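Local coordinates for methyltransferase-like protein 5 (Pyrococcus horikoshii, PDB 1WY7) that binds S-adenosyl-L-homocysteine in a Rossmann-like methyltransferase fold and is probably an S-adenosylmethionine-dependent methyltransferase that acts on RNA, at residues L25-T30 with E79-A84; A58-L63 with V85-E90; L63-L68 with G93-K98. All blocks are in the same frame, centred on the assembly; numbering follows the deposited sequence.

Contact 1 (L25-T30 with E79-A84). With SAH (S-adenosyl-L-homocysteine), chain E.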
loop_
_atom_site.group_PDB
_atom_site.type_symbol
_atom_site.label_atom_id
_atom_site.label_comp_id
_atom_site.label_asym_id
_atom_site.label_seq_id
_atom_site.Cartn_x
_atom_site.Cartn_y
_atom_site.Cartn_z
ATOM N N LEU A 25 6.053 0.694 -14.136
ATOM C CA LEU A 25 5.270 -0.008 -13.126
ATOM C C LEU A 25 5.239 0.845 -11.853
ATOM O O LEU A 25 4.780 0.389 -10.803
ATOM C CB LEU A 25 5.891 -1.369 -12.794
ATOM C CG LEU A 25 5.873 -2.492 -13.831
ATOM C CD1 LEU A 25 6.437 -3.761 -13.192
ATOM C CD2 LEU A 25 4.448 -2.731 -14.312
ATOM N N GLU A 26 5.740 2.075 -11.963
ATOM C CA GLU A 26 5.797 3.008 -10.845
ATOM C C GLU A 26 6.441 2.369 -9.621
ATOM O O GLU A 26 5.858 2.372 -8.532
ATOM C CB GLU A 26 4.390 3.492 -10.474
ATOM C CG GLU A 26 3.660 4.278 -11.555
ATOM C CD GLU A 26 2.495 5.074 -10.991
ATOM O OE1 GLU A 26 1.640 5.537 -11.775
ATOM O OE2 GLU A 26 2.438 5.244 -9.756
ATOM N N GLN A 27 7.643 1.826 -9.788
ATOM C CA GLN A 27 8.324 1.185 -8.668
ATOM C C GLN A 27 9.221 2.100 -7.841
ATOM O O GLN A 27 10.367 2.375 -8.203
ATOM C CB GLN A 27 9.145 -0.026 -9.134
ATOM C CG GLN A 27 8.322 -1.164 -9.748
ATOM C CD GLN A 27 9.162 -2.402 -10.052
ATOM O OE1 GLN A 27 10.347 -2.304 -10.388
ATOM N NE2 GLN A 27 8.545 -3.570 -9.948
ATOM N N TYR A 28 8.677 2.582 -6.733
ATOM C CA TYR A 28 9.423 3.407 -5.790
ATOM C C TYR A 28 8.928 2.916 -4.428
ATOM O O TYR A 28 7.736 2.682 -4.241
ATOM C CB TYR A 28 9.130 4.909 -5.990
ATOM C CG TYR A 28 7.701 5.325 -5.703
ATOM C CD1 TYR A 28 7.258 5.521 -4.391
ATOM C CD2 TYR A 28 6.772 5.466 -6.736
ATOM C CE1 TYR A 28 5.928 5.833 -4.113
ATOM C CE2 TYR A 28 5.438 5.780 -6.464
ATOM C CZ TYR A 28 5.025 5.954 -5.151
ATOM O OH TYR A 28 3.696 6.183 -4.874
ATOM N N ARG A 29 9.841 2.723 -3.490
ATOM C CA ARG A 29 9.460 2.247 -2.165
ATOM C C ARG A 29 8.566 3.279 -1.484
ATOM O O ARG A 29 8.770 4.482 -1.651
ATOM C CB ARG A 29 10.712 2.027 -1.318
ATOM C CG ARG A 29 11.545 3.297 -1.177
ATOM C CD ARG A 29 12.707 3.087 -0.248
ATOM N NE ARG A 29 12.257 2.555 1.032
ATOM C CZ ARG A 29 13.071 2.241 2.033
ATOM N NH1 ARG A 29 12.576 1.756 3.161
ATOM N NH2 ARG A 29 14.380 2.420 1.908
ATOM N N THR A 30 7.578 2.821 -0.720
ATOM C CA THR A 30 6.696 3.763 -0.030
ATOM C C THR A 30 7.536 4.525 0.992
ATOM O O THR A 30 8.140 3.917 1.870
ATOM C CB THR A 30 5.550 3.056 0.733
ATOM O OG1 THR A 30 4.824 2.195 -0.158
ATOM C CG2 THR A 30 4.588 4.093 1.307
ATOM N N GLU A 79 2.392 -8.933 -5.727
ATOM C CA GLU A 79 3.335 -8.184 -6.543
ATOM C C GLU A 79 3.562 -8.902 -7.879
ATOM O O GLU A 79 3.795 -10.111 -7.906
ATOM C CB GLU A 79 4.650 -8.056 -5.776
ATOM C CG GLU A 79 5.828 -7.568 -6.583
ATOM C CD GLU A 79 5.595 -6.198 -7.161
ATOM O OE1 GLU A 79 5.229 -5.275 -6.404
ATOM O OE2 GLU A 79 5.783 -6.045 -8.376
ATOM N N VAL A 80 3.511 -8.156 -8.981
ATOM C CA VAL A 80 3.685 -8.746 -10.312
ATOM C C VAL A 80 5.139 -8.981 -10.710
ATOM O O VAL A 80 5.424 -9.822 -11.560
ATOM C CB VAL A 80 3.047 -7.856 -11.410
ATOM C CG1 VAL A 80 3.841 -6.571 -11.563
ATOM C CG2 VAL A 80 2.985 -8.609 -12.739
ATOM N N ASP A 81 6.056 -8.250 -10.088
ATOM C CA ASP A 81 7.460 -8.357 -10.439
ATOM C C ASP A 81 8.331 -9.203 -9.504
ATOM O O ASP A 81 8.602 -8.824 -8.367
ATOM C CB ASP A 81 8.042 -6.949 -10.577
ATOM C CG ASP A 81 9.475 -6.953 -11.067
ATOM O OD1 ASP A 81 10.077 -5.864 -11.145
ATOM O OD2 ASP A 81 10.008 -8.042 -11.377
ATOM N N LYS A 82 8.780 -10.346 -10.016
ATOM C CA LYS A 82 9.628 -11.271 -9.267
ATOM C C LYS A 82 10.863 -10.596 -8.667
ATOM O O LYS A 82 11.251 -10.889 -7.532
ATOM C CB LYS A 82 10.073 -12.418 -10.180
ATOM C CG LYS A 82 11.185 -13.308 -9.617
ATOM C CD LYS A 82 10.832 -13.895 -8.250
ATOM C CE LYS A 82 11.767 -15.057 -7.875
ATOM N NZ LYS A 82 13.217 -14.715 -8.006
ATOM N N GLU A 83 11.483 -9.706 -9.431
ATOM C CA GLU A 83 12.673 -9.001 -8.961
ATOM C C GLU A 83 12.408 -8.155 -7.720
ATOM O O GLU A 83 13.309 -7.909 -6.919
ATOM C CB GLU A 83 13.225 -8.120 -10.073
ATOM C CG GLU A 83 13.899 -8.902 -11.178
ATOM C CD GLU A 83 14.131 -8.051 -12.406
ATOM O OE1 GLU A 83 13.160 -7.832 -13.170
ATOM O OE2 GLU A 83 15.280 -7.590 -12.594
ATOM N N ALA A 84 11.167 -7.708 -7.572
ATOM C CA ALA A 84 10.783 -6.922 -6.412
ATOM C C ALA A 84 10.586 -7.892 -5.252
ATOM O O ALA A 84 10.934 -7.592 -4.112
ATOM C CB ALA A 84 9.486 -6.150 -6.702
HETATM N N SAH E . 7.782 -0.402 -2.392
HETATM C CA SAH E . 6.390 0.028 -2.154
HETATM C CB SAH E . 5.570 -0.368 -3.392
HETATM C CG SAH E . 5.636 0.794 -4.317
HETATM S SD SAH E . 4.883 0.818 -5.955
HETATM C C SAH E . 5.953 -0.603 -0.859
HETATM O O SAH E . 6.852 -0.989 -0.048
HETATM O OXT SAH E . 4.688 -0.692 -0.720
HETATM C "C5'" SAH E . 3.705 -0.515 -6.003
HETATM C "C4'" SAH E . 4.067 -1.820 -6.727
HETATM O "O4'" SAH E . 2.996 -2.170 -7.640
HETATM C "C3'" SAH E . 5.280 -1.776 -7.659
HETATM O "O3'" SAH E . 6.313 -2.442 -6.904
HETATM C "C2'" SAH E . 4.911 -2.627 -8.885
HETATM O "O2'" SAH E . 5.789 -3.603 -9.397
HETATM C "C1'" SAH E . 3.510 -3.144 -8.517
HETATM N N9 SAH E . 2.600 -3.282 -9.646
HETATM C C8 SAH E . 2.411 -2.477 -10.755
HETATM N N7 SAH E . 1.479 -2.904 -11.569
HETATM C C5 SAH E . 1.013 -4.069 -10.968
HETATM C C6 SAH E . 0.006 -5.011 -11.313
HETATM N N6 SAH E . -0.742 -4.883 -12.431
HETATM N N1 SAH E . -0.225 -6.092 -10.496
HETATM C C2 SAH E . 0.519 -6.214 -9.371
HETATM N N3 SAH E . 1.498 -5.388 -8.933
HETATM C C4 SAH E . 1.699 -4.318 -9.782
#
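The backbones that face each other here stay well apart, 9.0 Å between the CA atoms of L25 and D81 and 8.8 Å between those of Q27 and A84, and side chains together with the ribose of S-adenosyl-L-homocysteine (SAH) span the gap. Q27 reaches across with its chain extended, its amide nearly coplanar with the carboxylate of D81. Q27 NE2 donates to the anti lone pair of D81 OD1 at 3.0 Å (N-H...O 161°) and, straighter still at 172°, to SAH O2' at 2.8 Å. An alanine in place of Q27 would probably leave D81 OD1 and SAH O2' without the amide donor that joins them. E79 bends at chi2 (60°), which carries CD toward the sugar; OE2 accepts from SAH O2' at 2.6 Å and OE1 from SAH O3' at 3.1 Å. An acidic residue that accepts from both ribose hydroxyls is characteristic of Rossmann-like methyltransferases. E79 OE2 also takes D81 N, while D81 OD2 caps E83 N. L25 CD1 meets V80 CG1 obliquely at 4.2 Å, and V80 CG1 lies 3.6 Å from SAH C4 of the adenine. Segment 25-30 belongs to the loop between helices 6-13 and 32-44, whereas segment 79-84 runs from strand 74-79 into helix 82-91, whose N-cap is D81.

Contact 2 (A58-L63 with V85-E90). With SAH (S-adenosyl-L-homocysteine), chain E.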
loop_
_atom_site.group_PDB
_atom_site.type_symbol
_atom_site.label_atom_id
_atom_site.label_comp_id
_atom_site.label_asym_id
_atom_site.label_seq_id
_atom_site.Cartn_x
_atom_site.Cartn_y
_atom_site.Cartn_z
ATOM N N ALA A 58 2.838 -4.919 -3.333
ATOM C CA ALA A 58 3.775 -4.971 -2.200
ATOM C C ALA A 58 5.191 -4.456 -2.452
ATOM O O ALA A 58 5.865 -3.995 -1.520
ATOM C CB ALA A 58 3.829 -6.398 -1.635
ATOM N N GLY A 59 5.645 -4.542 -3.698
ATOM C CA GLY A 59 6.981 -4.067 -4.034
ATOM C C GLY A 59 8.084 -4.608 -3.137
ATOM O O GLY A 59 8.304 -5.827 -3.073
ATOM N N THR A 60 8.784 -3.703 -2.443
ATOM C CA THR A 60 9.870 -4.106 -1.545
ATOM C C THR A 60 9.365 -4.543 -0.175
ATOM O O THR A 60 10.149 -5.018 0.648
ATOM C CB THR A 60 10.918 -2.983 -1.319
ATOM O OG1 THR A 60 10.292 -1.841 -0.717
ATOM C CG2 THR A 60 11.547 -2.581 -2.630
ATOM N N GLY A 61 8.067 -4.375 0.075
ATOM C CA GLY A 61 7.504 -4.787 1.349
ATOM C C GLY A 61 7.467 -3.789 2.502
ATOM O O GLY A 61 7.308 -4.196 3.644
ATOM N N VAL A 62 7.588 -2.494 2.230
ATOM C CA VAL A 62 7.562 -1.505 3.317
ATOM C C VAL A 62 6.266 -1.583 4.129
ATOM O O VAL A 62 6.307 -1.679 5.360
ATOM C CB VAL A 62 7.707 -0.056 2.787
ATOM C CG1 VAL A 62 7.487 0.930 3.917
ATOM C CG2 VAL A 62 9.086 0.148 2.173
ATOM N N LEU A 63 5.122 -1.540 3.443
ATOM C CA LEU A 63 3.833 -1.602 4.121
ATOM C C LEU A 63 3.632 -2.938 4.826
ATOM O O LEU A 63 3.096 -2.993 5.935
ATOM C CB LEU A 63 2.686 -1.367 3.126
ATOM C CG LEU A 63 2.613 0.028 2.503
ATOM C CD1 LEU A 63 1.360 0.128 1.656
ATOM C CD2 LEU A 63 2.580 1.101 3.615
ATOM N N VAL A 85 10.034 -9.063 -5.556
ATOM C CA VAL A 85 9.799 -10.081 -4.542
ATOM C C VAL A 85 11.112 -10.529 -3.898
ATOM O O VAL A 85 11.137 -10.840 -2.710
ATOM C CB VAL A 85 9.051 -11.290 -5.159
ATOM C CG1 VAL A 85 8.856 -12.400 -4.118
ATOM C CG2 VAL A 85 7.703 -10.824 -5.682
ATOM N N ASP A 86 12.199 -10.551 -4.670
ATOM C CA ASP A 86 13.494 -10.949 -4.110
ATOM C C ASP A 86 13.851 -10.034 -2.937
ATOM O O ASP A 86 14.305 -10.498 -1.893
ATOM C CB ASP A 86 14.610 -10.876 -5.158
ATOM C CG ASP A 86 14.398 -11.830 -6.318
ATOM O OD1 ASP A 86 13.985 -12.988 -6.084
ATOM O OD2 ASP A 86 14.655 -11.417 -7.471
ATOM N N VAL A 87 13.643 -8.738 -3.123
ATOM C CA VAL A 87 13.920 -7.743 -2.088
ATOM C C VAL A 87 12.914 -7.898 -0.957
ATOM O O VAL A 87 13.263 -7.814 0.222
ATOM C CB VAL A 87 13.809 -6.302 -2.667
ATOM C CG1 VAL A 87 14.078 -5.262 -1.582
ATOM C CG2 VAL A 87 14.786 -6.136 -3.826
ATOM N N LEU A 88 11.655 -8.116 -1.335
ATOM C CA LEU A 88 10.559 -8.293 -0.384
ATOM C C LEU A 88 10.879 -9.408 0.612
ATOM O O LEU A 88 10.781 -9.213 1.825
ATOM C CB LEU A 88 9.269 -8.614 -1.157
ATOM C CG LEU A 88 7.881 -8.903 -0.559
ATOM C CD1 LEU A 88 7.937 -10.052 0.431
ATOM C CD2 LEU A 88 7.337 -7.677 0.085
ATOM N N ILE A 89 11.263 -10.570 0.096
ATOM C CA ILE A 89 11.573 -11.718 0.943
ATOM C C ILE A 89 12.692 -11.424 1.928
ATOM O O ILE A 89 12.630 -11.816 3.089
ATOM C CB ILE A 89 11.975 -12.934 0.099
ATOM C CG1 ILE A 89 10.913 -13.193 -0.968
ATOM C CG2 ILE A 89 12.154 -14.151 0.987
ATOM C CD1 ILE A 89 9.528 -13.325 -0.438
ATOM N N GLU A 90 13.720 -10.729 1.461
ATOM C CA GLU A 90 14.824 -10.411 2.342
ATOM C C GLU A 90 14.387 -9.405 3.402
ATOM O O GLU A 90 14.735 -9.548 4.576
ATOM C CB GLU A 90 16.015 -9.865 1.554
ATOM C CG GLU A 90 17.305 -9.927 2.358
ATOM C CD GLU A 90 18.467 -9.258 1.666
ATOM O OE1 GLU A 90 18.664 -9.526 0.463
ATOM O OE2 GLU A 90 19.189 -8.472 2.326
HETATM N N SAH E . 7.782 -0.402 -2.392
HETATM C CA SAH E . 6.390 0.028 -2.154
HETATM C CB SAH E . 5.570 -0.368 -3.392
HETATM C CG SAH E . 5.636 0.794 -4.317
HETATM S SD SAH E . 4.883 0.818 -5.955
HETATM C C SAH E . 5.953 -0.603 -0.859
HETATM O O SAH E . 6.852 -0.989 -0.048
HETATM O OXT SAH E . 4.688 -0.692 -0.720
HETATM C "C5'" SAH E . 3.705 -0.515 -6.003
HETATM C "C4'" SAH E . 4.067 -1.820 -6.727
HETATM O "O4'" SAH E . 2.996 -2.170 -7.640
HETATM C "C3'" SAH E . 5.280 -1.776 -7.659
HETATM O "O3'" SAH E . 6.313 -2.442 -6.904
HETATM C "C2'" SAH E . 4.911 -2.627 -8.885
HETATM O "O2'" SAH E . 5.789 -3.603 -9.397
HETATM C "C1'" SAH E . 3.510 -3.144 -8.517
HETATM N N9 SAH E . 2.600 -3.282 -9.646
HETATM C C8 SAH E . 2.411 -2.477 -10.755
HETATM N N7 SAH E . 1.479 -2.904 -11.569
HETATM C C5 SAH E . 1.013 -4.069 -10.968
HETATM C C6 SAH E . 0.006 -5.011 -11.313
HETATM N N6 SAH E . -0.742 -4.883 -12.431
HETATM N N1 SAH E . -0.225 -6.092 -10.496
HETATM C C2 SAH E . 0.519 -6.214 -9.371
HETATM N N3 SAH E . 1.498 -5.388 -8.933
HETATM C C4 SAH E . 1.699 -4.318 -9.782
#
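T60 O is held from two sources: the CA-H of L88 points at it (L88 CA to T60 O 3.5 Å, 161° at the hydrogen), and the side-chain amide of N91, farther along the same helix, donates a hydrogen bond to it. The neighbouring carbonyl, G59 O, rests against L88 CB at 3.5 Å. T60 and V87 lie side by side and point the same way, T60 CG2 being 3.8 Å from V87 CG1. The first torsion of T60 (chi1 61°) sets OG1 between the backbone N and the carbonyl carbon, where it accepts a weak hydrogen bond from the amino N of SAH at 3.3 Å. L88 CD2 approaches A58 CB at about 4.1 Å, but CD2 is modelled too near G61 CA for its exact place to be trusted. The loop itself is a type II' turn closed by G61 N to A58 O at 2.7 Å. A CB on G59 would sit only 2.7 Å from SAH CB, so glycine lets the ligand lie close. Beyond G61, the N-cap of helix 62-69, V62 N donates to SAH O at 2.8 Å (140°), and the helix start would probably favour that carboxylate electrostatically. This is the glycine-rich loop after the first strand that is the hallmark of the superfamily. Toward helix 82-91 the contacts are mostly with carbon, T60 O being the acceptor for N91; they are likely to hold the loop in place while V62 N and T60 OG1 remain available to the amino-acid end of SAH.

Contact 3 (L63-L68 with G93-K98)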
loop_
_atom_site.group_PDB
_atom_site.type_symbol
_atom_site.label_atom_id
_atom_site.label_comp_id
_atom_site.label_asym_id
_atom_site.label_seq_id
_atom_site.Cartn_x
_atom_site.Cartn_y
_atom_site.Cartn_z
ATOM N N LEU A 63 5.122 -1.540 3.443
ATOM C CA LEU A 63 3.833 -1.602 4.121
ATOM C C LEU A 63 3.632 -2.938 4.826
ATOM O O LEU A 63 3.096 -2.993 5.935
ATOM C CB LEU A 63 2.686 -1.367 3.126
ATOM C CG LEU A 63 2.613 0.028 2.503
ATOM C CD1 LEU A 63 1.360 0.128 1.656
ATOM C CD2 LEU A 63 2.580 1.101 3.615
ATOM N N SER A 64 4.067 -4.009 4.174
ATOM C CA SER A 64 3.943 -5.352 4.725
ATOM C C SER A 64 4.740 -5.484 6.014
ATOM O O SER A 64 4.250 -6.019 7.011
ATOM C CB SER A 64 4.471 -6.376 3.721
ATOM O OG SER A 64 3.655 -6.431 2.572
ATOM N N TYR A 65 5.980 -5.007 5.969
ATOM C CA TYR A 65 6.872 -5.062 7.125
ATOM C C TYR A 65 6.252 -4.304 8.308
ATOM O O TYR A 65 6.188 -4.827 9.433
ATOM C CB TYR A 65 8.233 -4.465 6.746
ATOM C CG TYR A 65 9.291 -4.561 7.821
ATOM C CD1 TYR A 65 9.449 -3.549 8.766
ATOM C CD2 TYR A 65 10.147 -5.653 7.878
ATOM C CE1 TYR A 65 10.439 -3.623 9.739
ATOM C CE2 TYR A 65 11.139 -5.740 8.844
ATOM C CZ TYR A 65 11.281 -4.720 9.770
ATOM O OH TYR A 65 12.279 -4.782 10.713
ATOM N N GLY A 66 5.781 -3.086 8.040
ATOM C CA GLY A 66 5.162 -2.273 9.069
ATOM C C GLY A 66 3.961 -2.959 9.696
ATOM O O GLY A 66 3.785 -2.930 10.925
ATOM N N ALA A 67 3.133 -3.578 8.858
ATOM C CA ALA A 67 1.945 -4.273 9.335
ATOM C C ALA A 67 2.346 -5.414 10.259
ATOM O O ALA A 67 1.774 -5.573 11.341
ATOM C CB ALA A 67 1.128 -4.816 8.158
ATOM N N LEU A 68 3.316 -6.218 9.824
ATOM C CA LEU A 68 3.792 -7.335 10.630
ATOM C C LEU A 68 4.348 -6.772 11.934
ATOM O O LEU A 68 4.079 -7.286 13.019
ATOM C CB LEU A 68 4.907 -8.108 9.918
ATOM C CG LEU A 68 4.623 -9.275 8.964
ATOM C CD1 LEU A 68 3.531 -10.185 9.514
ATOM C CD2 LEU A 68 4.229 -8.728 7.641
ATOM N N GLY A 93 12.461 -10.977 6.212
ATOM C CA GLY A 93 13.151 -12.124 6.781
ATOM C C GLY A 93 12.851 -12.439 8.238
ATOM O O GLY A 93 12.747 -13.596 8.598
ATOM N N GLU A 94 12.697 -11.423 9.076
ATOM C CA GLU A 94 12.432 -11.659 10.489
ATOM C C GLU A 94 10.997 -12.083 10.811
ATOM O O GLU A 94 10.678 -12.396 11.958
ATOM C CB GLU A 94 12.817 -10.416 11.285
ATOM C CG GLU A 94 12.367 -9.133 10.630
ATOM C CD GLU A 94 12.949 -7.902 11.289
ATOM O OE1 GLU A 94 12.666 -7.676 12.487
ATOM O OE2 GLU A 94 13.688 -7.160 10.604
ATOM N N PHE A 95 10.129 -12.102 9.806
ATOM C CA PHE A 95 8.753 -12.514 10.035
ATOM C C PHE A 95 8.460 -13.780 9.256
ATOM O O PHE A 95 7.318 -14.055 8.894
ATOM C CB PHE A 95 7.786 -11.405 9.626
ATOM C CG PHE A 95 7.882 -10.188 10.477
ATOM C CD1 PHE A 95 8.554 -9.063 10.028
ATOM C CD2 PHE A 95 7.319 -10.174 11.744
ATOM C CE1 PHE A 95 8.671 -7.925 10.834
ATOM C CE2 PHE A 95 7.429 -9.045 12.563
ATOM C CZ PHE A 95 8.108 -7.919 12.102
ATOM N N LYS A 96 9.501 -14.563 9.009
ATOM C CA LYS A 96 9.332 -15.790 8.257
ATOM C C LYS A 96 8.170 -16.627 8.744
ATOM O O LYS A 96 7.959 -16.811 9.940
ATOM C CB LYS A 96 10.619 -16.614 8.229
ATOM C CG LYS A 96 11.601 -16.118 7.177
ATOM C CD LYS A 96 12.878 -16.946 7.122
ATOM C CE LYS A 96 13.884 -16.308 6.168
ATOM N NZ LYS A 96 15.172 -17.058 6.095
ATOM N N GLY A 97 7.392 -17.110 7.786
ATOM C CA GLY A 97 6.231 -17.912 8.106
ATOM C C GLY A 97 4.974 -17.108 8.388
ATOM O O GLY A 97 3.896 -17.678 8.500
ATOM N N LYS A 98 5.096 -15.788 8.499
ATOM C CA LYS A 98 3.935 -14.943 8.778
ATOM C C LYS A 98 3.431 -14.186 7.539
ATOM O O LYS A 98 2.440 -13.455 7.608
ATOM C CB LYS A 98 4.262 -13.951 9.909
ATOM C CG LYS A 98 4.425 -14.605 11.281
ATOM C CD LYS A 98 4.817 -13.608 12.375
ATOM C CE LYS A 98 3.751 -12.529 12.619
ATOM N NZ LYS A 98 2.435 -13.062 13.100
#
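The β-α-β crossover from strand 74-79 through helix 82-91 to strand 99-103 is completed by the loop 93-98, which sets F95 against Y65 and L68 of helix 62-69. F95 turns its edge to the face of Y65 in a T-shaped pair, ring centroids 5.6 Å apart and planes at 82°. F95 CE1 lies toward the rim of the Y65 ring rather than over its middle, 3.9 Å from Y65 CE2. A face of F95 receives L68 CB in a CH-pi contact, 3.5 Å from the centroid of the F95 ring and only 5° off its normal. At the hydroxyl end, Y65 OH donates to E94 OE2 at 2.8 Å, arriving from above the carboxylate plane. Y65 is thus fixed both through its ring and through its hydroxyl. K98 folds back at chi3 (63°), which turns CE toward the leucine, and both K98 CB and K98 CE lie 3.9 Å from L68 CD1; its NZ is hydrogen-bonded to K73 O. A type II turn, closed by K98 N to F95 O at 2.8 Å, leads into strand 99-103. Helix 62-69 in turn rests on strand 74-79 through S64, A67 and L68, all of which touch V75, while Y65 also packs on L92 and L15.

Contacts 1 and 2 have centres 8 Å apart and hold one ligand between them: contact 1 bonds the ribose of SAH and also reaches the amino-acid end through R29 and T30, while contact 2 bonds the amino-acid end, with G59 beside the ribose. They meet directly, E79 OE1 standing 2.8 Å from G59 N in a probable hydrogen bond, and both use helix 82-91. Contact 3 follows helix 62-69 away from the pocket. It shares L63 with contact 2, its centre lies 9 Å from that one, and A58 CB packs on S64 OG at 4.2 Å. The centres of contacts 1 and 3 are about 17 Å apart. T30 nevertheless packs on L63, T30 OG1 to L63 CG being 4.1 Å.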